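PDB 2WW8: CELL WALL surface anchor family protein from Streptococcus pneumoniae, which serves as the adhesin of the pneumococcal pilus, an elongated multidomain protein with an integrin-like domain that probably recognises host cells. Local coordinates for residues D533-V537 and Y582-I586; L682-S688 and I718-R722; Q449-K454 and I500-F505. Residues are numbered along the deposited sequence.

Interaction 1: residues D533-V537 and Y582-I586; sequences DVFTV and YFHTI
The extended strand D533-V537 passes Y582-I586; Y582 and F583 belong to helix 575-583, and T585 N and I586 N hydrogen-bond to Y582 O (2.8 Å) and F583 O (3.1 Å). The nearest CA pairs are F535-Y582 at 6.9 Å and D533-I586 at 8.9 Å. F535 (m, chi2 -68°) and Y582 (m, chi2 -45°) point toward each other. Their planes lie at 23° with centroids 4.9 Å apart, slid so far that the rings barely overlap; instead Y582 CB sits over the F535 face, 3.8 Å from its centroid (CH-pi), and F535 CD1 reaches Y582 CG at 3.4 Å. I586 (p, t) brings CG2 to the F535 ring edge, 4.1 Å from CZ. V537 (t) places CG2 4.1 Å from Y582 CD2. T585 OG1 (rotamer p) hydrogen-bonds to Y582 O (2.8 Å), 3.5 Å from F535 CZ. This is helix-on-sheet packing of the integrin-like, Rossmann-type domain: helix 575-583 covers strand 533-539, which runs between parallel strands 379-386 and 566-569, with Y582 OH hydrogen-bonded to E564 O and T567 OG1.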
loop_
_atom_site.group_PDB
_atom_site.type_symbol
_atom_site.label_atom_id
_atom_site.label_comp_id
_atom_site.label_asym_id
_atom_site.label_seq_id
_atom_site.Cartn_x
_atom_site.Cartn_y
_atom_site.Cartn_z
ATOM N N ASP A 533 19.487 -24.030 28.312
ATOM C CA ASP A 533 19.885 -22.629 28.529
ATOM C C ASP A 533 18.794 -21.974 29.402
ATOM O O ASP A 533 17.625 -21.874 29.051
ATOM C CB ASP A 533 20.047 -21.850 27.217
ATOM C CG ASP A 533 21.135 -22.438 26.344
ATOM O OD1 ASP A 533 22.304 -22.093 26.609
ATOM O OD2 ASP A 533 20.835 -23.237 25.413
ATOM N N VAL A 534 19.184 -21.402 30.528
ATOM C CA VAL A 534 18.210 -20.748 31.427
ATOM C C VAL A 534 18.770 -19.347 31.673
ATOM O O VAL A 534 19.862 -19.226 32.274
ATOM C CB VAL A 534 18.113 -21.491 32.779
ATOM C CG1 VAL A 534 17.027 -20.834 33.641
ATOM C CG2 VAL A 534 17.768 -22.985 32.526
ATOM N N PHE A 535 17.994 -18.358 31.245
ATOM C CA PHE A 535 18.288 -16.916 31.367
ATOM C C PHE A 535 17.277 -16.271 32.335
ATOM O O PHE A 535 16.092 -16.567 32.247
ATOM C CB PHE A 535 18.057 -16.264 30.002
ATOM C CG PHE A 535 18.956 -16.796 28.932
ATOM C CD1 PHE A 535 20.325 -16.539 28.974
ATOM C CD2 PHE A 535 18.434 -17.552 27.877
ATOM C CE1 PHE A 535 21.211 -17.007 27.968
ATOM C CE2 PHE A 535 19.334 -18.029 26.841
ATOM C CZ PHE A 535 20.715 -17.789 26.916
ATOM N N THR A 536 17.739 -15.427 33.246
ATOM C CA THR A 536 16.907 -14.787 34.242
ATOM C C THR A 536 17.140 -13.281 34.106
ATOM O O THR A 536 18.281 -12.748 34.184
ATOM C CB THR A 536 17.279 -15.272 35.661
ATOM O OG1 THR A 536 17.220 -16.714 35.655
ATOM C CG2 THR A 536 16.266 -14.769 36.729
ATOM N N VAL A 537 16.046 -12.587 33.848
ATOM C CA VAL A 537 16.060 -11.112 33.842
ATOM C C VAL A 537 15.269 -10.691 35.086
ATOM O O VAL A 537 14.044 -10.943 35.140
ATOM C CB VAL A 537 15.447 -10.565 32.530
ATOM C CG1 VAL A 537 15.286 -9.046 32.521
ATOM C CG2 VAL A 537 16.356 -10.934 31.321
ATOM N N TYR A 582 20.356 -11.691 25.678
ATOM C CA TYR A 582 20.511 -13.129 25.990
ATOM C C TYR A 582 20.075 -13.945 24.748
ATOM O O TYR A 582 20.732 -14.948 24.391
ATOM C CB TYR A 582 19.716 -13.531 27.252
ATOM C CG TYR A 582 20.369 -13.164 28.562
ATOM C CD1 TYR A 582 21.715 -13.396 28.764
ATOM C CD2 TYR A 582 19.626 -12.626 29.621
ATOM C CE1 TYR A 582 22.346 -13.076 29.929
ATOM C CE2 TYR A 582 20.255 -12.354 30.830
ATOM C CZ TYR A 582 21.590 -12.560 30.969
ATOM O OH TYR A 582 22.225 -12.285 32.142
ATOM N N PHE A 583 19.020 -13.486 24.060
ATOM C CA PHE A 583 18.636 -14.109 22.805
ATOM C C PHE A 583 19.857 -14.207 21.846
ATOM O O PHE A 583 20.095 -15.229 21.200
ATOM C CB PHE A 583 17.433 -13.365 22.216
ATOM C CG PHE A 583 16.834 -14.016 20.968
ATOM C CD1 PHE A 583 16.515 -15.372 20.978
ATOM C CD2 PHE A 583 16.601 -13.304 19.814
ATOM C CE1 PHE A 583 15.952 -15.997 19.858
ATOM C CE2 PHE A 583 16.084 -13.946 18.646
ATOM C CZ PHE A 583 15.733 -15.287 18.692
ATOM N N HIS A 584 20.594 -13.098 21.729
ATOM C CA HIS A 584 21.734 -13.013 20.860
ATOM C C HIS A 584 22.920 -13.839 21.397
ATOM O O HIS A 584 23.928 -13.921 20.728
ATOM C CB HIS A 584 22.141 -11.559 20.550
ATOM C CG HIS A 584 21.237 -10.861 19.585
ATOM N ND1 HIS A 584 20.000 -10.366 19.938
ATOM C CD2 HIS A 584 21.394 -10.555 18.273
ATOM C CE1 HIS A 584 19.425 -9.796 18.893
ATOM N NE2 HIS A 584 20.250 -9.908 17.870
ATOM N N THR A 585 22.848 -14.495 22.549
ATOM C CA THR A 585 23.993 -15.353 22.830
ATOM C C THR A 585 23.751 -16.719 22.175
ATOM O O THR A 585 24.643 -17.545 22.149
ATOM C CB THR A 585 24.264 -15.544 24.346
ATOM O OG1 THR A 585 23.176 -16.290 24.916
ATOM C CG2 THR A 585 24.449 -14.205 25.073
ATOM N N ILE A 586 22.541 -16.992 21.702
ATOM C CA ILE A 586 22.255 -18.299 21.129
ATOM C C ILE A 586 21.873 -18.203 19.658
ATOM O O ILE A 586 21.814 -19.238 18.992
ATOM C CB ILE A 586 21.207 -19.104 21.935
ATOM C CG1 ILE A 586 19.871 -18.389 22.008
ATOM C CG2 ILE A 586 21.799 -19.348 23.334
ATOM C CD1 ILE A 586 18.897 -19.072 22.933
#

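Interaction 2: residues L682-S688 and I718-R722; sequences LNDEFVS and IRDVR
R722 NH2 donates two hydrogen bonds to the 682-688 backbone, to D684 O (2.8 Å) and F686 O (2.7 Å). R722 N gives a third, very short one to S688 OG (2.5 Å). Water 1 joins R722 NH1 (3.0 Å) to D684 O (3.2 Å). To reach these carbonyls the arginine extends through chi1 and chi2 (both t) and bends at chi3 (-97°), which lays its guanidinium flat on F686, centres 4.2 Å apart and planes at 14°: a cation-pi stack. The opposite ring face receives D720 CB, 4.0 Å from the centroid, so F686 (p, chi2 -87°) is sandwiched. D684 O and F686 O belong to a type I beta turn, N683-F686, closed by F686 N to N683 O (3.2 Å) and overlaid by an Asx turn, E685 N to N683 OD1 (2.8 Å). The turn follows strand 673-682 of the large antiparallel sheet and meets the linker from strand 717-718 to strand 724-730 of the next sheet. D720 OD1 forms a salt bridge with K173. Water 2 links D720 N (2.8 Å) to V687 O (3.1 Å). CA atoms of S688 and V721 approach to 4.4 Å, those of L682 and I718 to 7.3 Å, where L682 CB packs 3.7 Å from I718 CD1.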
loop_
_atom_site.group_PDB
_atom_site.type_symbol
_atom_site.label_atom_id
_atom_site.label_comp_id
_atom_site.label_asym_id
_atom_site.label_seq_id
_atom_site.Cartn_x
_atom_site.Cartn_y
_atom_site.Cartn_z
ATOM N N LEU A 682 4.987 9.503 -20.949
ATOM C CA LEU A 682 4.922 8.832 -22.243
ATOM C C LEU A 682 5.562 9.659 -23.367
ATOM O O LEU A 682 5.264 10.840 -23.561
ATOM C CB LEU A 682 3.470 8.473 -22.573
ATOM C CG LEU A 682 3.220 7.666 -23.844
ATOM C CD1 LEU A 682 3.951 6.325 -23.850
ATOM C CD2 LEU A 682 1.710 7.485 -24.001
ATOM N N ASN A 683 6.479 9.040 -24.100
ATOM C CA ASN A 683 7.134 9.702 -25.200
ATOM C C ASN A 683 6.174 10.068 -26.343
ATOM O O ASN A 683 5.224 9.345 -26.637
ATOM C CB ASN A 683 8.268 8.825 -25.710
ATOM C CG ASN A 683 8.990 9.479 -26.847
ATOM O OD1 ASN A 683 8.564 9.377 -27.995
ATOM N ND2 ASN A 683 10.067 10.202 -26.536
ATOM N N ASP A 684 6.426 11.194 -26.988
ATOM C CA ASP A 684 5.558 11.681 -28.055
ATOM C C ASP A 684 5.349 10.728 -29.227
ATOM O O ASP A 684 4.419 10.970 -29.990
ATOM C CB ASP A 684 6.091 12.993 -28.628
ATOM C CG ASP A 684 5.695 14.186 -27.796
ATOM O OD1 ASP A 684 4.946 14.018 -26.801
ATOM O OD2 ASP A 684 6.132 15.301 -28.176
ATOM N N GLU A 685 6.177 9.685 -29.383
ATOM C CA GLU A 685 6.114 8.852 -30.594
ATOM C C GLU A 685 5.254 7.616 -30.352
ATOM O O GLU A 685 5.294 6.672 -31.143
ATOM C CB GLU A 685 7.499 8.471 -31.171
ATOM C CG GLU A 685 8.444 9.645 -31.456
ATOM C CD GLU A 685 8.041 10.514 -32.640
ATOM O OE1 GLU A 685 7.844 9.967 -33.753
ATOM O OE2 GLU A 685 7.946 11.754 -32.460
ATOM N N PHE A 686 4.502 7.628 -29.249
ATOM C CA PHE A 686 3.652 6.485 -28.900
ATOM C C PHE A 686 2.777 6.009 -30.048
ATOM O O PHE A 686 2.399 6.787 -30.931
ATOM C CB PHE A 686 2.730 6.759 -27.701
ATOM C CG PHE A 686 1.708 7.866 -27.919
ATOM C CD1 PHE A 686 2.037 9.193 -27.659
ATOM C CD2 PHE A 686 0.416 7.564 -28.351
ATOM C CE1 PHE A 686 1.110 10.214 -27.825
ATOM C CE2 PHE A 686 -0.536 8.570 -28.557
ATOM C CZ PHE A 686 -0.186 9.909 -28.312
ATOM N N VAL A 687 2.410 4.735 -29.979
ATOM C CA VAL A 687 1.324 4.260 -30.834
ATOM C C VAL A 687 -0.034 4.434 -30.167
ATOM O O VAL A 687 -0.272 3.956 -29.072
ATOM C CB VAL A 687 1.556 2.799 -31.252
ATOM C CG1 VAL A 687 0.357 2.227 -32.008
ATOM C CG2 VAL A 687 2.835 2.696 -32.108
ATOM N N SER A 688 -0.967 5.074 -30.854
ATOM C CA SER A 688 -2.287 5.303 -30.285
ATOM C C SER A 688 -2.894 4.039 -29.652
ATOM O O SER A 688 -2.878 2.999 -30.285
ATOM C CB SER A 688 -3.194 5.870 -31.397
ATOM O OG SER A 688 -4.201 6.700 -30.845
ATOM N N ILE A 718 1.101 2.509 -19.277
ATOM C CA ILE A 718 0.399 3.752 -19.584
ATOM C C ILE A 718 0.198 3.800 -21.090
ATOM O O ILE A 718 0.969 3.172 -21.855
ATOM C CB ILE A 718 1.162 5.010 -19.089
ATOM C CG1 ILE A 718 2.546 5.092 -19.753
ATOM C CG2 ILE A 718 1.244 4.998 -17.537
ATOM C CD1 ILE A 718 3.300 6.375 -19.481
ATOM N N ARG A 719 -0.855 4.517 -21.503
ATOM C CA ARG A 719 -1.090 4.733 -22.928
ATOM C C ARG A 719 -1.699 6.101 -23.185
ATOM O O ARG A 719 -2.043 6.824 -22.243
ATOM C CB ARG A 719 -2.062 3.686 -23.478
ATOM C CG ARG A 719 -3.418 3.784 -22.785
ATOM C CD ARG A 719 -4.443 3.005 -23.551
ATOM N NE ARG A 719 -5.739 2.954 -22.891
ATOM C CZ ARG A 719 -6.803 2.420 -23.469
ATOM N NH1 ARG A 719 -6.670 1.923 -24.690
ATOM N NH2 ARG A 719 -7.969 2.394 -22.840
ATOM N N ASP A 720 -1.846 6.443 -24.464
ATOM C CA ASP A 720 -2.613 7.625 -24.877
ATOM C C ASP A 720 -3.240 7.332 -26.241
ATOM O O ASP A 720 -2.892 6.319 -26.860
ATOM C CB ASP A 720 -1.768 8.904 -24.965
ATOM C CG ASP A 720 -2.620 10.184 -24.922
ATOM O OD1 ASP A 720 -3.843 10.138 -24.645
ATOM O OD2 ASP A 720 -2.071 11.268 -25.179
ATOM N N VAL A 721 -4.162 8.190 -26.677
ATOM C CA VAL A 721 -4.813 8.008 -27.980
ATOM C C VAL A 721 -4.459 9.242 -28.803
ATOM O O VAL A 721 -4.589 10.373 -28.317
ATOM C CB VAL A 721 -6.352 7.794 -27.873
ATOM C CG1 VAL A 721 -7.048 8.951 -27.164
ATOM C CG2 VAL A 721 -6.990 7.632 -29.258
ATOM N N ARG A 722 -3.962 9.039 -30.015
ATOM C CA ARG A 722 -3.449 10.175 -30.756
ATOM C C ARG A 722 -4.602 11.020 -31.316
ATOM O O ARG A 722 -5.645 10.484 -31.703
ATOM C CB ARG A 722 -2.555 9.649 -31.857
ATOM C CG ARG A 722 -1.483 10.611 -32.258
ATOM C CD ARG A 722 -0.651 9.771 -33.203
ATOM N NE ARG A 722 0.501 9.203 -32.523
ATOM C CZ ARG A 722 1.462 9.980 -32.045
ATOM N NH1 ARG A 722 1.333 11.295 -32.190
ATOM N NH2 ARG A 722 2.513 9.464 -31.417
HETATM O O HOH W 1 2.244 13.340 -30.225
HETATM O O HOH W 2 -0.192 4.860 -26.081
#

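Interaction 3: residues Q449-K454 and I500-F505; sequences QMFTDK and ILAYPF
M450, F451, I500, L501 and A502 form the apolar centre where two irregular segments cross, extended at M450-F451 and L501-A502 and turning at T452 and I500, with M450 CA 4.5 Å from A502 CA. M450 CB packs 4.3 Å from A502 CB, and its m, t, t side chain carries SD to the edge of the Y503 ring, 4.8 Å from the centroid, a Met-aromatic contact. F451 (m) sets CB 4.1 Å from L501 CD2 and CE2 3.9 Å from I500 CG2; its ring also meets W496. Farther out, F505 (t, chi2 82°), just past the cis peptide before P504, offers a face to K454 CE, 4.2 Å from the ring centroid (CH-pi). A502 N donates to F451 O (2.9 Å, nearly linear). Water 3 bridges Q449 O (2.6 Å) and I500 O (2.9 Å); water 4, T452 O (3.2 Å) and F505 O (2.9 Å). This loop-to-loop packing, with one direct backbone hydrogen bond, lies in the long connection between strands 379-386 and 533-539, probably an elaboration of the integrin-like domain.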
loop_
_atom_site.group_PDB
_atom_site.type_symbol
_atom_site.label_atom_id
_atom_site.label_comp_id
_atom_site.label_asym_id
_atom_site.label_seq_id
_atom_site.Cartn_x
_atom_site.Cartn_y
_atom_site.Cartn_z
ATOM N N GLN A 449 12.500 -15.349 54.268
ATOM C CA GLN A 449 12.842 -16.111 55.458
ATOM C C GLN A 449 11.712 -17.039 55.864
ATOM O O GLN A 449 10.522 -16.812 55.632
ATOM C CB GLN A 449 13.230 -15.156 56.609
ATOM C CG GLN A 449 14.409 -14.200 56.298
ATOM C CD GLN A 449 15.745 -14.936 56.071
ATOM O OE1 GLN A 449 16.011 -16.004 56.664
ATOM N NE2 GLN A 449 16.608 -14.340 55.244
ATOM N N MET A 450 12.119 -18.128 56.489
ATOM C CA MET A 450 11.223 -18.962 57.259
ATOM C C MET A 450 11.638 -18.693 58.729
ATOM O O MET A 450 12.744 -19.007 59.121
ATOM C CB MET A 450 11.410 -20.440 56.943
ATOM C CG MET A 450 11.168 -20.776 55.472
ATOM S SD MET A 450 11.684 -22.477 55.183
ATOM C CE MET A 450 11.278 -22.751 53.430
ATOM N N PHE A 451 10.764 -18.096 59.529
ATOM C CA PHE A 451 11.194 -17.507 60.804
ATOM C C PHE A 451 11.560 -18.615 61.777
ATOM O O PHE A 451 10.887 -19.655 61.806
ATOM C CB PHE A 451 10.043 -16.664 61.376
ATOM C CG PHE A 451 9.623 -15.558 60.455
ATOM C CD1 PHE A 451 10.546 -14.626 60.008
ATOM C CD2 PHE A 451 8.314 -15.472 59.994
ATOM C CE1 PHE A 451 10.205 -13.630 59.115
ATOM C CE2 PHE A 451 7.941 -14.461 59.116
ATOM C CZ PHE A 451 8.869 -13.536 58.666
ATOM N N THR A 452 12.612 -18.385 62.549
ATOM C CA THR A 452 13.022 -19.311 63.589
ATOM C C THR A 452 12.471 -18.900 64.962
ATOM O O THR A 452 12.643 -19.639 65.947
ATOM C CB THR A 452 14.549 -19.398 63.678
ATOM O OG1 THR A 452 15.014 -18.102 64.035
ATOM C CG2 THR A 452 15.166 -19.716 62.335
ATOM N N ASP A 453 11.804 -17.748 65.067
ATOM C CA ASP A 453 11.064 -17.296 66.282
ATOM C C ASP A 453 9.589 -17.176 65.847
ATOM O O ASP A 453 9.310 -16.457 64.881
ATOM C CB ASP A 453 11.616 -15.917 66.646
ATOM C CG ASP A 453 10.939 -15.256 67.864
ATOM O OD1 ASP A 453 9.903 -15.732 68.401
ATOM O OD2 ASP A 453 11.515 -14.228 68.297
ATOM N N LYS A 454 8.673 -17.894 66.500
ATOM C CA LYS A 454 7.250 -17.878 66.150
ATOM C C LYS A 454 6.564 -16.542 66.472
ATOM O O LYS A 454 5.448 -16.304 66.021
ATOM C CB LYS A 454 6.553 -18.832 67.133
ATOM C CG LYS A 454 6.851 -20.286 66.855
ATOM C CD LYS A 454 5.894 -21.183 67.661
ATOM C CE LYS A 454 6.271 -22.638 67.354
ATOM N NZ LYS A 454 5.488 -23.622 68.127
ATOM N N ILE A 500 4.775 -20.991 57.806
ATOM C CA ILE A 500 5.594 -19.820 57.515
ATOM C C ILE A 500 6.939 -19.938 58.233
ATOM O O ILE A 500 7.868 -19.212 57.897
ATOM C CB ILE A 500 4.861 -18.535 58.033
ATOM C CG1 ILE A 500 3.468 -18.336 57.415
ATOM C CG2 ILE A 500 5.618 -17.263 57.801
ATOM C CD1 ILE A 500 3.286 -18.580 55.958
ATOM N N LEU A 501 7.026 -20.803 59.256
ATOM C CA LEU A 501 8.217 -20.958 60.054
ATOM C C LEU A 501 9.246 -21.892 59.412
ATOM O O LEU A 501 8.969 -22.547 58.410
ATOM C CB LEU A 501 7.804 -21.606 61.398
ATOM C CG LEU A 501 6.765 -20.783 62.210
ATOM C CD1 LEU A 501 6.259 -21.592 63.443
ATOM C CD2 LEU A 501 7.302 -19.436 62.667
ATOM N N ALA A 502 10.451 -21.839 59.967
ATOM C CA ALA A 502 11.550 -22.749 59.643
ATOM C C ALA A 502 11.038 -24.164 59.993
ATOM O O ALA A 502 10.135 -24.346 60.832
ATOM C CB ALA A 502 12.679 -22.337 60.532
ATOM N N TYR A 503 11.599 -25.176 59.356
ATOM C CA TYR A 503 11.210 -26.561 59.631
ATOM C C TYR A 503 12.451 -27.455 59.418
ATOM O O TYR A 503 13.380 -27.070 58.695
ATOM C CB TYR A 503 9.999 -26.905 58.740
ATOM C CG TYR A 503 10.380 -27.032 57.269
ATOM C CD1 TYR A 503 10.453 -25.895 56.406
ATOM C CD2 TYR A 503 10.658 -28.293 56.732
ATOM C CE1 TYR A 503 10.799 -26.031 55.053
ATOM C CE2 TYR A 503 11.005 -28.417 55.366
ATOM C CZ TYR A 503 11.071 -27.315 54.551
ATOM O OH TYR A 503 11.466 -27.494 53.234
ATOM N N PRO A 504 12.556 -28.599 60.138
ATOM C CA PRO A 504 11.835 -28.918 61.421
ATOM C C PRO A 504 12.153 -27.909 62.530
ATOM O O PRO A 504 13.304 -27.606 62.817
ATOM C CB PRO A 504 12.314 -30.320 61.766
ATOM C CG PRO A 504 12.867 -30.862 60.380
ATOM C CD PRO A 504 13.504 -29.658 59.767
ATOM N N PHE A 505 11.111 -27.313 63.109
ATOM C CA PHE A 505 11.305 -26.112 63.905
ATOM C C PHE A 505 12.193 -26.324 65.126
ATOM O O PHE A 505 12.975 -25.439 65.532
ATOM C CB PHE A 505 9.915 -25.582 64.291
ATOM C CG PHE A 505 9.966 -24.258 64.924
ATOM C CD1 PHE A 505 10.059 -23.101 64.151
ATOM C CD2 PHE A 505 9.953 -24.151 66.320
ATOM C CE1 PHE A 505 10.095 -21.818 64.759
ATOM C CE2 PHE A 505 9.992 -22.896 66.931
ATOM C CZ PHE A 505 10.063 -21.730 66.183
HETATM O O HOH W 3 8.158 -17.898 55.284
HETATM O O HOH W 4 13.368 -22.645 65.068
#

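In the fold
Interactions 1 and 3 belong to the same part of the elongated chain, about 35 Å apart between centres, whereas interaction 2 lies on the opposite side of the chain's centre, about 62 and 93 Å from theirs, centre to centre. None touches another. Interaction 1 is the buried one, joining an inner strand of the parallel sheet to a covering helix through aromatic and aliphatic side chains. The other two are partly buried and link irregular segments, so main-chain atoms and water matter in both. In interaction 2, where one beta-rich region gives way to the next, an arginine donates to backbone carbonyls and stacks on a ring; in 449-454 with 500-505 the direct hydrogen bond is between backbone atoms, beside an apolar cluster.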